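PDB 1KJN: MTH0777 from Methanothermobacter thermautotrophicus, which is of unknown function but belongs to the DUF1890 family and folds as a Rossmann-like domain built on a six-stranded parallel sheet. Local coordinates for residues L10-C15 / T40-P45; N72-G77 / A99-T104; Y79-G84 / E105-I110; Y94-A99 / M126-A131; E132-R137 / V147-F152. All blocks are in the same frame, centred on the assembly; numbering follows the deposited sequence.

Interaction 1: L10-C15 / T40-P45; sequences LMVLGC and TVTANP
Strands 8-12 and 38-43 are the parallel pair of a beta-alpha-beta unit, joined through helix 21-34, within a sheet of Rossmann-like strand order. Three backbone bonds tie them: M11 N gives to T40 O at 2.8 Å, T42 N gives to M11 O, and L13 N gives to T42 O at 3.1 Å. Each donor lies nearly along the C=O axis of its acceptor, and M11 spends both its N-H and its carbonyl on the neighbouring strand. L10, V12, T40 and T42 share one face. L10 sets CG anti to the backbone N (chi1 178°) and crosses T40 obliquely, CD1 touching T40 CG2 at 3.6 Å. T42 holds OG1 anti to the backbone N and bonded to V65 O, which puts CG2 in the crowded position between N and carbonyl carbon, 3.8 Å from V12 CG2; F98 of helix 89-102 packs over this pair. On the face of M11 and V41, the selenomethionine chain turns away from V41 to A25 and T28 of helix 21-34. Just past strand 8-12, L13 CD1 meets V41 CG1 at 3.8 Å and L13 CB meets A43 CB at 3.6 Å. N44 is the N-cap of helix 45-54, its OD1 accepting from A47 N. Where the chains part, a water accepts from N44 N at 2.8 Å and donates to L13 O at 2.9 Å.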
# COMPACT_ATOMS: atom_id res chain seq x y z
N LEU A 10 -7.94 -17.96 -0.15
CA LEU A 10 -6.94 -17.59 0.85
C LEU A 10 -5.78 -16.94 0.11
O LEU A 10 -5.30 -17.46 -0.91
CB LEU A 10 -6.43 -18.81 1.63
CG LEU A 10 -5.34 -18.54 2.69
CD1 LEU A 10 -5.92 -17.66 3.79
CD2 LEU A 10 -4.83 -19.87 3.26
N MSE A 11 -5.36 -15.78 0.62
CA MSE A 11 -4.28 -15.01 0.03
C MSE A 11 -3.13 -14.93 1.02
O MSE A 11 -3.29 -14.41 2.13
CB MSE A 11 -4.79 -13.60 -0.33
CG MSE A 11 -3.73 -12.74 -1.01
SE MSE A 11 -4.46 -11.07 -1.75
CE MSE A 11 -5.57 -11.86 -3.12
N VAL A 12 -1.96 -15.39 0.59
CA VAL A 12 -0.77 -15.43 1.44
C VAL A 12 0.22 -14.35 1.03
O VAL A 12 0.56 -14.24 -0.15
CB VAL A 12 -0.06 -16.80 1.34
CG1 VAL A 12 1.17 -16.86 2.24
CG2 VAL A 12 -1.04 -17.91 1.69
N LEU A 13 0.69 -13.57 2.01
CA LEU A 13 1.64 -12.49 1.73
C LEU A 13 3.01 -12.72 2.36
O LEU A 13 3.13 -13.33 3.42
CB LEU A 13 1.09 -11.14 2.20
CG LEU A 13 -0.35 -10.79 1.80
CD1 LEU A 13 -0.71 -9.41 2.36
CD2 LEU A 13 -0.51 -10.81 0.29
N GLY A 14 4.03 -12.19 1.69
CA GLY A 14 5.40 -12.30 2.17
C GLY A 14 5.80 -11.07 2.95
O GLY A 14 4.99 -10.16 3.14
N CYS A 15 7.05 -11.04 3.43
CA CYS A 15 7.51 -9.89 4.19
C CYS A 15 7.35 -8.65 3.29
O CYS A 15 7.62 -8.70 2.09
CB CYS A 15 8.97 -10.05 4.64
SG CYS A 15 10.22 -9.51 3.44
N THR A 40 -9.78 -14.33 2.42
CA THR A 40 -9.06 -14.27 3.68
C THR A 40 -7.61 -13.95 3.36
O THR A 40 -7.01 -14.57 2.48
CB THR A 40 -9.13 -15.60 4.43
OG1 THR A 40 -10.47 -15.84 4.87
CG2 THR A 40 -8.18 -15.59 5.64
N VAL A 41 -7.05 -12.97 4.05
CA VAL A 41 -5.65 -12.59 3.86
C VAL A 41 -4.86 -13.09 5.08
O VAL A 41 -5.29 -12.90 6.23
CB VAL A 41 -5.48 -11.06 3.76
CG1 VAL A 41 -4.00 -10.70 3.67
CG2 VAL A 41 -6.24 -10.50 2.54
N THR A 42 -3.71 -13.71 4.84
CA THR A 42 -2.88 -14.20 5.94
C THR A 42 -1.44 -13.79 5.70
O THR A 42 -0.93 -13.91 4.58
CB THR A 42 -3.00 -15.75 6.11
OG1 THR A 42 -2.23 -16.16 7.25
CG2 THR A 42 -2.49 -16.49 4.86
N ALA A 43 -0.79 -13.26 6.74
CA ALA A 43 0.59 -12.79 6.64
C ALA A 43 1.16 -12.43 8.02
O ALA A 43 0.50 -12.65 9.04
CB ALA A 43 0.64 -11.56 5.73
N ASN A 44 2.38 -11.89 8.02
CA ASN A 44 3.07 -11.50 9.25
C ASN A 44 2.47 -10.21 9.79
O ASN A 44 1.78 -9.50 9.06
CB ASN A 44 4.62 -11.43 9.05
CG ASN A 44 5.11 -10.15 8.31
OD1 ASN A 44 4.32 -9.30 7.89
ND2 ASN A 44 6.44 -10.02 8.17
N PRO A 45 2.72 -9.88 11.07
CA PRO A 45 2.16 -8.65 11.66
C PRO A 45 2.30 -7.37 10.83
O PRO A 45 1.32 -6.68 10.59
CB PRO A 45 2.90 -8.56 13.00
CG PRO A 45 3.04 -10.02 13.38
CD PRO A 45 3.52 -10.62 12.06
O HOH W 1 3.79 -11.60 5.66

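Interaction 2: N72-G77 / A99-T104; sequences NELAEG and AGILNT
E76 runs along the end of helix 89-102 in a nearly straight chain, CG anti to its backbone N (chi1 175°). Its CB sits 3.3 Å from I101 O, and CG passes L102 O at 3.9 Å. At the carboxylate, OE1 lies 3.7 Å from N103 CB, while OE2 takes the only direct hydrogen bond between 72-77 and 99-104, from N103 ND2 at 3.2 Å. That bond is straight (178°) and leaves in the amide plane, yet it reaches OE2 from above the carboxylate plane, the two flat groups being turned 66° apart. A water also donates to OE2. These donors probably offset the carbonyl oxygens of the helix end, which would otherwise tend to disfavour a negative charge here. A second water bridges the backbones, accepting from G77 N at 2.8 Å and donating to L102 O at 2.7 Å. On the inner side L74 crosses L102 at about a right angle, its CD2 resting on L102 CG at 3.8 Å and touching I101 CG2 as well. An alanine here would lack the CD2 that makes both contacts, and would probably loosen the loop against the helix. N103 is the first residue to leave helical backbone angles and has positive phi, so the contact is a helix C-terminus, here that of 89-102, covered by the loop that leads from helix 67-73 into strand 81-86.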
# COMPACT_ATOMS: atom_id res chain seq x y z
N ASN A 72 -2.24 -23.26 11.74
CA ASN A 72 -2.71 -24.09 12.83
C ASN A 72 -4.19 -24.46 12.76
O ASN A 72 -4.62 -25.38 13.44
CB ASN A 72 -2.41 -23.41 14.15
CG ASN A 72 -1.94 -24.38 15.21
OD1 ASN A 72 -2.67 -24.68 16.15
ND2 ASN A 72 -0.73 -24.90 15.03
N GLU A 73 -4.95 -23.76 11.92
CA GLU A 73 -6.38 -24.02 11.82
C GLU A 73 -6.82 -24.58 10.45
O GLU A 73 -7.91 -25.10 10.31
CB GLU A 73 -7.14 -22.71 12.08
CG GLU A 73 -8.11 -22.74 13.27
CD GLU A 73 -7.43 -23.04 14.59
OE1 GLU A 73 -6.40 -22.40 14.90
OE2 GLU A 73 -7.93 -23.91 15.33
N LEU A 74 -5.94 -24.47 9.47
CA LEU A 74 -6.26 -24.89 8.11
C LEU A 74 -6.37 -26.41 7.86
O LEU A 74 -5.61 -27.20 8.42
CB LEU A 74 -5.22 -24.29 7.17
CG LEU A 74 -5.56 -24.04 5.70
CD1 LEU A 74 -6.60 -22.92 5.60
CD2 LEU A 74 -4.30 -23.65 4.93
N ALA A 75 -7.34 -26.79 7.03
CA ALA A 75 -7.54 -28.17 6.63
C ALA A 75 -8.01 -28.16 5.18
O ALA A 75 -8.61 -27.18 4.71
CB ALA A 75 -8.58 -28.84 7.51
N GLU A 76 -7.78 -29.27 4.48
CA GLU A 76 -8.19 -29.40 3.08
C GLU A 76 -9.69 -29.12 2.96
O GLU A 76 -10.47 -29.51 3.82
CB GLU A 76 -7.85 -30.79 2.53
CG GLU A 76 -8.36 -31.04 1.08
CD GLU A 76 -7.61 -32.13 0.31
OE1 GLU A 76 -6.49 -32.52 0.71
OE2 GLU A 76 -8.12 -32.58 -0.74
N GLY A 77 -10.06 -28.38 1.91
CA GLY A 77 -11.45 -28.05 1.69
C GLY A 77 -11.91 -26.71 2.24
O GLY A 77 -13.02 -26.26 1.95
N ALA A 99 -0.22 -24.83 0.14
CA ALA A 99 -0.73 -25.56 -1.00
C ALA A 99 -0.86 -27.05 -0.72
O ALA A 99 -1.79 -27.68 -1.19
CB ALA A 99 0.15 -25.32 -2.23
N GLY A 100 0.07 -27.60 0.07
CA GLY A 100 0.04 -29.02 0.39
C GLY A 100 -1.17 -29.37 1.23
O GLY A 100 -1.75 -30.44 1.09
N ILE A 101 -1.57 -28.42 2.07
CA ILE A 101 -2.73 -28.58 2.93
C ILE A 101 -4.05 -28.40 2.18
O ILE A 101 -4.99 -29.19 2.34
CB ILE A 101 -2.69 -27.56 4.07
CG1 ILE A 101 -1.51 -27.85 5.01
CG2 ILE A 101 -4.04 -27.51 4.80
CD1 ILE A 101 -1.27 -26.77 6.07
N LEU A 102 -4.14 -27.35 1.36
CA LEU A 102 -5.37 -27.06 0.62
C LEU A 102 -5.63 -27.88 -0.63
O LEU A 102 -6.79 -28.09 -0.99
CB LEU A 102 -5.48 -25.56 0.33
CG LEU A 102 -5.75 -24.73 1.58
CD1 LEU A 102 -5.51 -23.24 1.29
CD2 LEU A 102 -7.16 -24.99 2.07
N ASN A 103 -4.57 -28.29 -1.33
CA ASN A 103 -4.71 -29.12 -2.54
C ASN A 103 -5.79 -28.56 -3.49
O ASN A 103 -6.68 -29.30 -3.94
CB ASN A 103 -5.05 -30.57 -2.12
CG ASN A 103 -5.13 -31.54 -3.29
OD1 ASN A 103 -4.34 -31.47 -4.23
ND2 ASN A 103 -6.07 -32.48 -3.22
N THR A 104 -5.72 -27.27 -3.80
CA THR A 104 -6.71 -26.64 -4.66
C THR A 104 -6.07 -25.81 -5.76
O THR A 104 -4.85 -25.86 -5.94
CB THR A 104 -7.64 -25.76 -3.82
OG1 THR A 104 -8.76 -25.35 -4.61
CG2 THR A 104 -6.89 -24.52 -3.31
O HOH W 2 -9.41 -30.25 -2.17
O HOH W 3 -9.07 -26.89 -0.20

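Interaction 3: Y79-G84 / E105-I110; sequences YEFLAG and ETLAII
Four backbone hydrogen bonds join F81-G84 to E105-I109 in parallel. L82 N gives to E105 O at 2.9 Å and L82 O receives L107 N at 2.7 Å; two residues on, G84 N gives to L107 O and G84 O receives I109 N, both at 2.8 Å. L82 and G84 thus use both backbone polar groups on this neighbour, whereas F81 and A83 pair with strand 8-12 on the other edge, and T106 pairs with E132. This is the strand pair of a beta-alpha-beta unit whose crossover is helix 89-102, in the buried part of the Rossmann-like sheet, between strands 8-12 and 132-136. The F81 ring, its CG anti to the backbone N, has E105 CB in plane at its edge and CZ at 3.7 Å from L107 CB. The E105 carboxylate stands almost perpendicular to the ring (88°), OE1 coming within 3.5 Å of F81 CD2. An alanine at F81 would remove the ring from between E105, L107 and F152 of helix 143-153, and would probably loosen the packing of that helix on the sheet. A water lies in donating geometry to E80 O at 2.9 Å and to E105 OE1, though it has more acceptors in reach than protons to give. On the other face L82 and T106 lie side by side, while T106 OG1 bonds T104 O. Just before strand 81-86, E80 OE1 accepts from K8 N.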
# COMPACT_ATOMS: atom_id res chain seq x y z
N TYR A 79 -10.82 -23.84 1.44
CA TYR A 79 -10.73 -22.82 0.40
C TYR A 79 -10.73 -23.44 -1.00
O TYR A 79 -10.17 -24.50 -1.21
CB TYR A 79 -9.46 -21.97 0.58
CG TYR A 79 -9.43 -21.16 1.86
CD1 TYR A 79 -9.99 -19.88 1.90
CD2 TYR A 79 -8.87 -21.67 3.03
CE1 TYR A 79 -10.00 -19.14 3.06
CE2 TYR A 79 -8.88 -20.92 4.21
CZ TYR A 79 -9.45 -19.66 4.21
OH TYR A 79 -9.48 -18.91 5.36
N GLU A 80 -11.35 -22.74 -1.95
CA GLU A 80 -11.45 -23.19 -3.33
C GLU A 80 -10.34 -22.58 -4.21
O GLU A 80 -10.14 -22.99 -5.35
CB GLU A 80 -12.83 -22.83 -3.90
CG GLU A 80 -14.00 -23.67 -3.36
CD GLU A 80 -14.19 -23.58 -1.84
OE1 GLU A 80 -14.45 -22.47 -1.33
OE2 GLU A 80 -14.08 -24.62 -1.15
N PHE A 81 -9.64 -21.59 -3.68
CA PHE A 81 -8.57 -20.94 -4.42
C PHE A 81 -7.48 -20.45 -3.46
O PHE A 81 -7.78 -19.97 -2.39
CB PHE A 81 -9.12 -19.75 -5.23
CG PHE A 81 -8.10 -19.10 -6.13
CD1 PHE A 81 -7.71 -17.77 -5.93
CD2 PHE A 81 -7.52 -19.82 -7.17
CE1 PHE A 81 -6.75 -17.17 -6.76
CE2 PHE A 81 -6.55 -19.24 -8.02
CZ PHE A 81 -6.17 -17.91 -7.81
N LEU A 82 -6.22 -20.55 -3.89
CA LEU A 82 -5.09 -20.12 -3.08
C LEU A 82 -4.16 -19.23 -3.89
O LEU A 82 -3.68 -19.61 -4.96
CB LEU A 82 -4.32 -21.35 -2.55
CG LEU A 82 -2.98 -21.16 -1.83
CD1 LEU A 82 -3.13 -20.25 -0.59
CD2 LEU A 82 -2.42 -22.52 -1.44
N ALA A 83 -3.88 -18.04 -3.36
CA ALA A 83 -2.98 -17.11 -4.03
C ALA A 83 -1.88 -16.70 -3.07
O ALA A 83 -2.14 -16.35 -1.92
CB ALA A 83 -3.75 -15.90 -4.53
N GLY A 84 -0.65 -16.80 -3.55
CA GLY A 84 0.50 -16.45 -2.74
C GLY A 84 1.49 -15.53 -3.45
O GLY A 84 1.91 -15.80 -4.58
N GLU A 105 -6.89 -25.07 -6.51
CA GLU A 105 -6.36 -24.21 -7.57
C GLU A 105 -5.47 -23.19 -6.89
O GLU A 105 -5.91 -22.47 -6.00
CB GLU A 105 -7.48 -23.53 -8.36
CG GLU A 105 -6.96 -22.71 -9.53
CD GLU A 105 -8.06 -22.17 -10.43
OE1 GLU A 105 -8.90 -21.37 -9.96
OE2 GLU A 105 -8.07 -22.52 -11.63
N THR A 106 -4.21 -23.13 -7.31
CA THR A 106 -3.24 -22.25 -6.69
C THR A 106 -2.53 -21.29 -7.64
O THR A 106 -2.23 -21.64 -8.78
CB THR A 106 -2.18 -23.11 -5.98
OG1 THR A 106 -2.83 -24.00 -5.06
CG2 THR A 106 -1.17 -22.24 -5.23
N LEU A 107 -2.20 -20.10 -7.13
CA LEU A 107 -1.54 -19.08 -7.92
C LEU A 107 -0.37 -18.45 -7.20
O LEU A 107 -0.50 -17.98 -6.06
CB LEU A 107 -2.54 -17.99 -8.33
CG LEU A 107 -1.93 -16.76 -9.01
CD1 LEU A 107 -1.30 -17.15 -10.34
CD2 LEU A 107 -2.97 -15.66 -9.20
N ALA A 108 0.78 -18.44 -7.87
CA ALA A 108 1.97 -17.83 -7.31
C ALA A 108 2.23 -16.55 -8.07
O ALA A 108 2.21 -16.55 -9.30
CB ALA A 108 3.13 -18.74 -7.46
N ILE A 109 2.43 -15.45 -7.34
CA ILE A 109 2.72 -14.15 -7.95
C ILE A 109 4.14 -13.82 -7.47
O ILE A 109 4.38 -13.46 -6.31
CB ILE A 109 1.68 -13.09 -7.51
CG1 ILE A 109 0.32 -13.44 -8.13
CG2 ILE A 109 2.12 -11.67 -7.92
CD1 ILE A 109 -0.85 -12.61 -7.63
N ILE A 110 5.08 -14.07 -8.37
CA ILE A 110 6.50 -13.89 -8.12
C ILE A 110 7.05 -12.57 -8.62
O ILE A 110 6.84 -12.22 -9.78
CB ILE A 110 7.28 -15.06 -8.74
CG1 ILE A 110 6.76 -16.38 -8.14
CG2 ILE A 110 8.79 -14.86 -8.57
CD1 ILE A 110 7.36 -17.64 -8.73
O HOH W 4 -11.02 -21.93 -7.89

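Interaction 4: Y94-A99 / M126-A131; sequences YLVTFA and METLDA
Helices 89-102 and 115-128 lie on the same face of the Rossmann-like sheet, and here the first meets the end of the second and the turn that leads into strand 132-136. The contact is small and carried by packing alone. Its tight part is L129, the first residue to leave helical backbone angles after helix 115-128. Its CG is anti to the carbonyl carbon (chi1 -69°) and the chain is extended beyond, so both methyls end against helix 89-102. CD2 rests on A99 CB at 3.7 Å and CD1 touches the same methyl at 3.9 Å; the short side chain of A99 lets the leucine tip come in close to the helix. One turn back, L95 crosses L129 obliquely, its CG 4.0 Å from L129 CD1. L95 has CG anti to its backbone N (chi1 178°) and also packs on L82, T106 and A108, so this inner end of the contact runs into the sheet, where A131 lies against T106 as well. The outer side is looser and open to solvent. V96, partly exposed, is more loosely held: its CG2 lies 4.3 Å from L129 CG and its CA 4.2 Å from L129 CD1. T128 is exposed and stands at about a right angle to V96. Its OG1 takes the crowded position between backbone N and carbonyl carbon (chi1 60°), from which it bonds E124 O one turn earlier in its own helix while passing V96 CG2 at 3.7 Å.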
# COMPACT_ATOMS: atom_id res chain seq x y z
N TYR A 94 6.29 -20.85 2.45
CA TYR A 94 4.96 -20.75 3.05
C TYR A 94 3.89 -21.17 2.04
O TYR A 94 2.97 -21.91 2.38
CB TYR A 94 4.68 -19.33 3.56
CG TYR A 94 4.97 -19.16 5.03
CD1 TYR A 94 5.99 -18.31 5.47
CD2 TYR A 94 4.24 -19.85 5.99
CE1 TYR A 94 6.27 -18.16 6.83
CE2 TYR A 94 4.51 -19.71 7.35
CZ TYR A 94 5.53 -18.86 7.76
OH TYR A 94 5.80 -18.73 9.11
N LEU A 95 4.01 -20.68 0.80
CA LEU A 95 3.04 -21.02 -0.23
C LEU A 95 3.01 -22.53 -0.44
O LEU A 95 1.94 -23.10 -0.63
CB LEU A 95 3.36 -20.30 -1.55
CG LEU A 95 2.40 -20.64 -2.71
CD1 LEU A 95 0.96 -20.32 -2.27
CD2 LEU A 95 2.77 -19.91 -4.00
N VAL A 96 4.18 -23.17 -0.41
CA VAL A 96 4.28 -24.62 -0.60
C VAL A 96 3.50 -25.32 0.51
O VAL A 96 2.66 -26.18 0.24
CB VAL A 96 5.77 -25.10 -0.58
CG1 VAL A 96 5.85 -26.65 -0.58
CG2 VAL A 96 6.51 -24.55 -1.79
N THR A 97 3.72 -24.87 1.74
CA THR A 97 3.05 -25.46 2.89
C THR A 97 1.54 -25.30 2.76
O THR A 97 0.80 -26.27 2.90
CB THR A 97 3.52 -24.84 4.22
OG1 THR A 97 4.94 -25.02 4.37
CG2 THR A 97 2.80 -25.50 5.39
N PHE A 98 1.08 -24.09 2.48
CA PHE A 98 -0.35 -23.85 2.36
C PHE A 98 -0.97 -24.65 1.22
O PHE A 98 -2.10 -25.10 1.32
CB PHE A 98 -0.64 -22.36 2.17
CG PHE A 98 -0.56 -21.55 3.44
CD1 PHE A 98 -1.52 -21.71 4.44
CD2 PHE A 98 0.44 -20.60 3.62
CE1 PHE A 98 -1.47 -20.93 5.60
CE2 PHE A 98 0.50 -19.82 4.77
CZ PHE A 98 -0.46 -19.98 5.76
N ALA A 99 -0.22 -24.83 0.14
CA ALA A 99 -0.73 -25.56 -1.00
C ALA A 99 -0.86 -27.05 -0.72
O ALA A 99 -1.79 -27.68 -1.19
CB ALA A 99 0.15 -25.32 -2.23
N MSE A 126 7.87 -24.26 -9.66
CA MSE A 126 7.60 -25.26 -10.70
C MSE A 126 7.98 -26.68 -10.28
O MSE A 126 7.26 -27.64 -10.57
CB MSE A 126 8.38 -24.93 -11.98
CG MSE A 126 7.98 -23.64 -12.64
SE MSE A 126 8.75 -23.47 -14.40
CE MSE A 126 7.14 -23.75 -15.42
N GLU A 127 9.12 -26.80 -9.61
CA GLU A 127 9.63 -28.09 -9.15
C GLU A 127 8.91 -28.62 -7.91
O GLU A 127 8.90 -29.83 -7.66
CB GLU A 127 11.13 -27.98 -8.86
CG GLU A 127 11.99 -27.85 -10.11
CD GLU A 127 13.19 -26.91 -9.93
OE1 GLU A 127 13.79 -26.86 -8.83
OE2 GLU A 127 13.54 -26.23 -10.92
N THR A 128 8.28 -27.72 -7.16
CA THR A 128 7.59 -28.11 -5.94
C THR A 128 6.06 -28.11 -6.00
O THR A 128 5.40 -28.89 -5.31
CB THR A 128 8.01 -27.20 -4.75
OG1 THR A 128 7.68 -25.84 -5.06
CG2 THR A 128 9.51 -27.30 -4.49
N LEU A 129 5.50 -27.26 -6.85
CA LEU A 129 4.05 -27.14 -6.94
C LEU A 129 3.39 -27.29 -8.29
O LEU A 129 4.02 -27.22 -9.35
CB LEU A 129 3.60 -25.79 -6.36
CG LEU A 129 3.71 -25.51 -4.87
CD1 LEU A 129 3.06 -24.16 -4.57
CD2 LEU A 129 3.02 -26.61 -4.09
N ASP A 130 2.07 -27.45 -8.20
CA ASP A 130 1.17 -27.57 -9.32
C ASP A 130 0.41 -26.24 -9.25
O ASP A 130 -0.74 -26.18 -8.79
CB ASP A 130 0.21 -28.75 -9.08
CG ASP A 130 -0.82 -28.92 -10.18
OD1 ASP A 130 -1.83 -29.61 -9.94
OD2 ASP A 130 -0.63 -28.38 -11.29
N ALA A 131 1.07 -25.16 -9.65
CA ALA A 131 0.45 -23.84 -9.58
C ALA A 131 0.66 -22.99 -10.81
O ALA A 131 1.70 -23.08 -11.47
CB ALA A 131 0.95 -23.10 -8.35

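Interaction 5: E132-R137 / V147-F152; sequences EIIAAR and VRIDRF
I134 carries most of the apolar contact between strand 132-136 and helix 143-153. Its CG2 is anti to the backbone N and lies 3.9 Å from R148 CB, while CG1 swings to the other side of CB and carries CD1 in among the helix residues. There CD1 meets F152 CB at 3.9 Å and I149 CG1 at 4.0 Å. F152 holds CG anti to its backbone N (chi1 172°), which stretches the ring along the strand until E132 CG, on a chain bent at chi2, sits at the ring edge in plane, 3.8 Å from CE1. The contact is a helix laid nearly antiparallel across the last strand of the Rossmann-like sheet, the axes 9.1 Å apart; the same helix face covers L107 on strand 105-111. R148 takes a different path: CG is anti to the carbonyl carbon, and the chain then bends at a chi3 of -142°, well off a staggered value, to bring the guanidinium edge-on to the strand. NH1 gives to A135 O at 3.1 Å, in the guanidinium plane and on a carbonyl lone pair, although the bond is bent (140° at the hydrogen). The fit is tight, for A136 CB also lies 3.1 Å from R148 NH1. R137 brings a second positive group near, its NH2 6.3 Å from R148 NH2.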
# COMPACT_ATOMS: atom_id res chain seq x y z
N GLU A 132 -0.32 -22.13 -11.08
CA GLU A 132 -0.24 -21.21 -12.18
C GLU A 132 0.70 -20.11 -11.67
O GLU A 132 0.63 -19.72 -10.49
CB GLU A 132 -1.62 -20.64 -12.49
CG GLU A 132 -1.88 -20.39 -13.97
CD GLU A 132 -2.23 -21.66 -14.72
OE1 GLU A 132 -3.25 -22.31 -14.37
OE2 GLU A 132 -1.50 -22.00 -15.67
N ILE A 133 1.58 -19.61 -12.53
CA ILE A 133 2.56 -18.61 -12.15
C ILE A 133 2.51 -17.27 -12.90
O ILE A 133 2.39 -17.22 -14.13
CB ILE A 133 3.99 -19.18 -12.34
CG1 ILE A 133 4.17 -20.43 -11.47
CG2 ILE A 133 5.05 -18.13 -12.00
CD1 ILE A 133 5.46 -21.19 -11.73
N ILE A 134 2.57 -16.18 -12.13
CA ILE A 134 2.62 -14.82 -12.68
C ILE A 134 3.93 -14.27 -12.14
O ILE A 134 4.13 -14.23 -10.92
CB ILE A 134 1.47 -13.92 -12.18
CG1 ILE A 134 0.17 -14.29 -12.89
CG2 ILE A 134 1.79 -12.45 -12.49
CD1 ILE A 134 -1.02 -13.53 -12.37
N ALA A 135 4.83 -13.88 -13.03
CA ALA A 135 6.10 -13.34 -12.59
C ALA A 135 6.46 -12.05 -13.31
O ALA A 135 6.13 -11.85 -14.48
CB ALA A 135 7.20 -14.38 -12.78
N ALA A 136 7.12 -11.14 -12.59
CA ALA A 136 7.54 -9.86 -13.16
C ALA A 136 8.60 -9.15 -12.33
O ALA A 136 8.66 -9.27 -11.10
CB ALA A 136 6.33 -8.95 -13.35
N ARG A 137 9.47 -8.43 -13.03
CA ARG A 137 10.54 -7.66 -12.41
C ARG A 137 9.91 -6.33 -11.99
O ARG A 137 9.86 -5.37 -12.76
CB ARG A 137 11.67 -7.41 -13.42
CG ARG A 137 12.45 -8.67 -13.82
CD ARG A 137 13.34 -8.46 -15.07
NE ARG A 137 12.54 -8.37 -16.30
CZ ARG A 137 12.49 -7.31 -17.11
NH1 ARG A 137 13.21 -6.22 -16.84
NH2 ARG A 137 11.70 -7.34 -18.17
N VAL A 147 -1.39 -5.76 -14.83
CA VAL A 147 -1.91 -6.17 -16.13
C VAL A 147 -1.94 -7.70 -16.23
O VAL A 147 -2.92 -8.29 -16.69
CB VAL A 147 -1.06 -5.61 -17.29
CG1 VAL A 147 -1.57 -6.14 -18.60
CG2 VAL A 147 -1.12 -4.10 -17.29
N ARG A 148 -0.85 -8.34 -15.82
CA ARG A 148 -0.82 -9.80 -15.85
C ARG A 148 -1.86 -10.42 -14.91
O ARG A 148 -2.38 -11.48 -15.21
CB ARG A 148 0.59 -10.31 -15.57
CG ARG A 148 1.51 -10.02 -16.74
CD ARG A 148 2.98 -10.05 -16.38
NE ARG A 148 3.65 -8.99 -17.14
CZ ARG A 148 4.95 -8.74 -17.13
NH1 ARG A 148 5.77 -9.48 -16.40
NH2 ARG A 148 5.44 -7.76 -17.89
N ILE A 149 -2.19 -9.75 -13.80
CA ILE A 149 -3.21 -10.26 -12.89
C ILE A 149 -4.59 -10.07 -13.53
O ILE A 149 -5.46 -10.94 -13.42
CB ILE A 149 -3.17 -9.55 -11.49
CG1 ILE A 149 -1.96 -10.03 -10.70
CG2 ILE A 149 -4.46 -9.82 -10.69
CD1 ILE A 149 -1.58 -9.12 -9.56
N ASP A 150 -4.81 -8.94 -14.19
CA ASP A 150 -6.09 -8.70 -14.86
C ASP A 150 -6.37 -9.80 -15.89
O ASP A 150 -7.50 -10.29 -16.00
CB ASP A 150 -6.09 -7.36 -15.61
CG ASP A 150 -6.38 -6.19 -14.70
OD1 ASP A 150 -7.03 -6.39 -13.64
OD2 ASP A 150 -5.99 -5.08 -15.06
N ARG A 151 -5.33 -10.15 -16.64
CA ARG A 151 -5.43 -11.17 -17.68
C ARG A 151 -5.79 -12.53 -17.11
O ARG A 151 -6.72 -13.19 -17.57
CB ARG A 151 -4.14 -11.24 -18.50
CG ARG A 151 -3.82 -9.92 -19.21
CD ARG A 151 -2.88 -10.11 -20.41
NE ARG A 151 -2.66 -8.87 -21.17
CZ ARG A 151 -3.62 -8.07 -21.64
NH1 ARG A 151 -4.90 -8.35 -21.44
NH2 ARG A 151 -3.29 -6.97 -22.32
N PHE A 152 -5.06 -12.93 -16.07
CA PHE A 152 -5.32 -14.19 -15.39
C PHE A 152 -6.78 -14.21 -14.92
O PHE A 152 -7.48 -15.20 -15.10
CB PHE A 152 -4.40 -14.32 -14.18
CG PHE A 152 -4.71 -15.50 -13.30
CD1 PHE A 152 -4.15 -16.74 -13.55
CD2 PHE A 152 -5.59 -15.37 -12.23
CE1 PHE A 152 -4.44 -17.84 -12.75
CE2 PHE A 152 -5.90 -16.47 -11.42
CZ PHE A 152 -5.32 -17.71 -11.69

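Overall arrangement
Interactions 1, 3 and 5 all reach the same parallel sheet: strand 8-12 of interaction 1 pairs with strand 81-86 of interaction 3, whose other strand, 105-111, pairs with 132-136 of interaction 5. Interactions 1 and 5 lie on opposite sides of the chain's centre, their own centres about 18 Å apart. Interactions 2 and 4 share A99 and helix 89-102, the crossover between the strands of interaction 3; interactions 3 and 4 are about 9 Å apart between centres. Along the chain, interaction 1 closes first, interactions 2, 3 and 4 interleave, and interaction 5 comes last. The contacts thus run through one continuous Rossmann-like domain, with helices packed on both sheet faces.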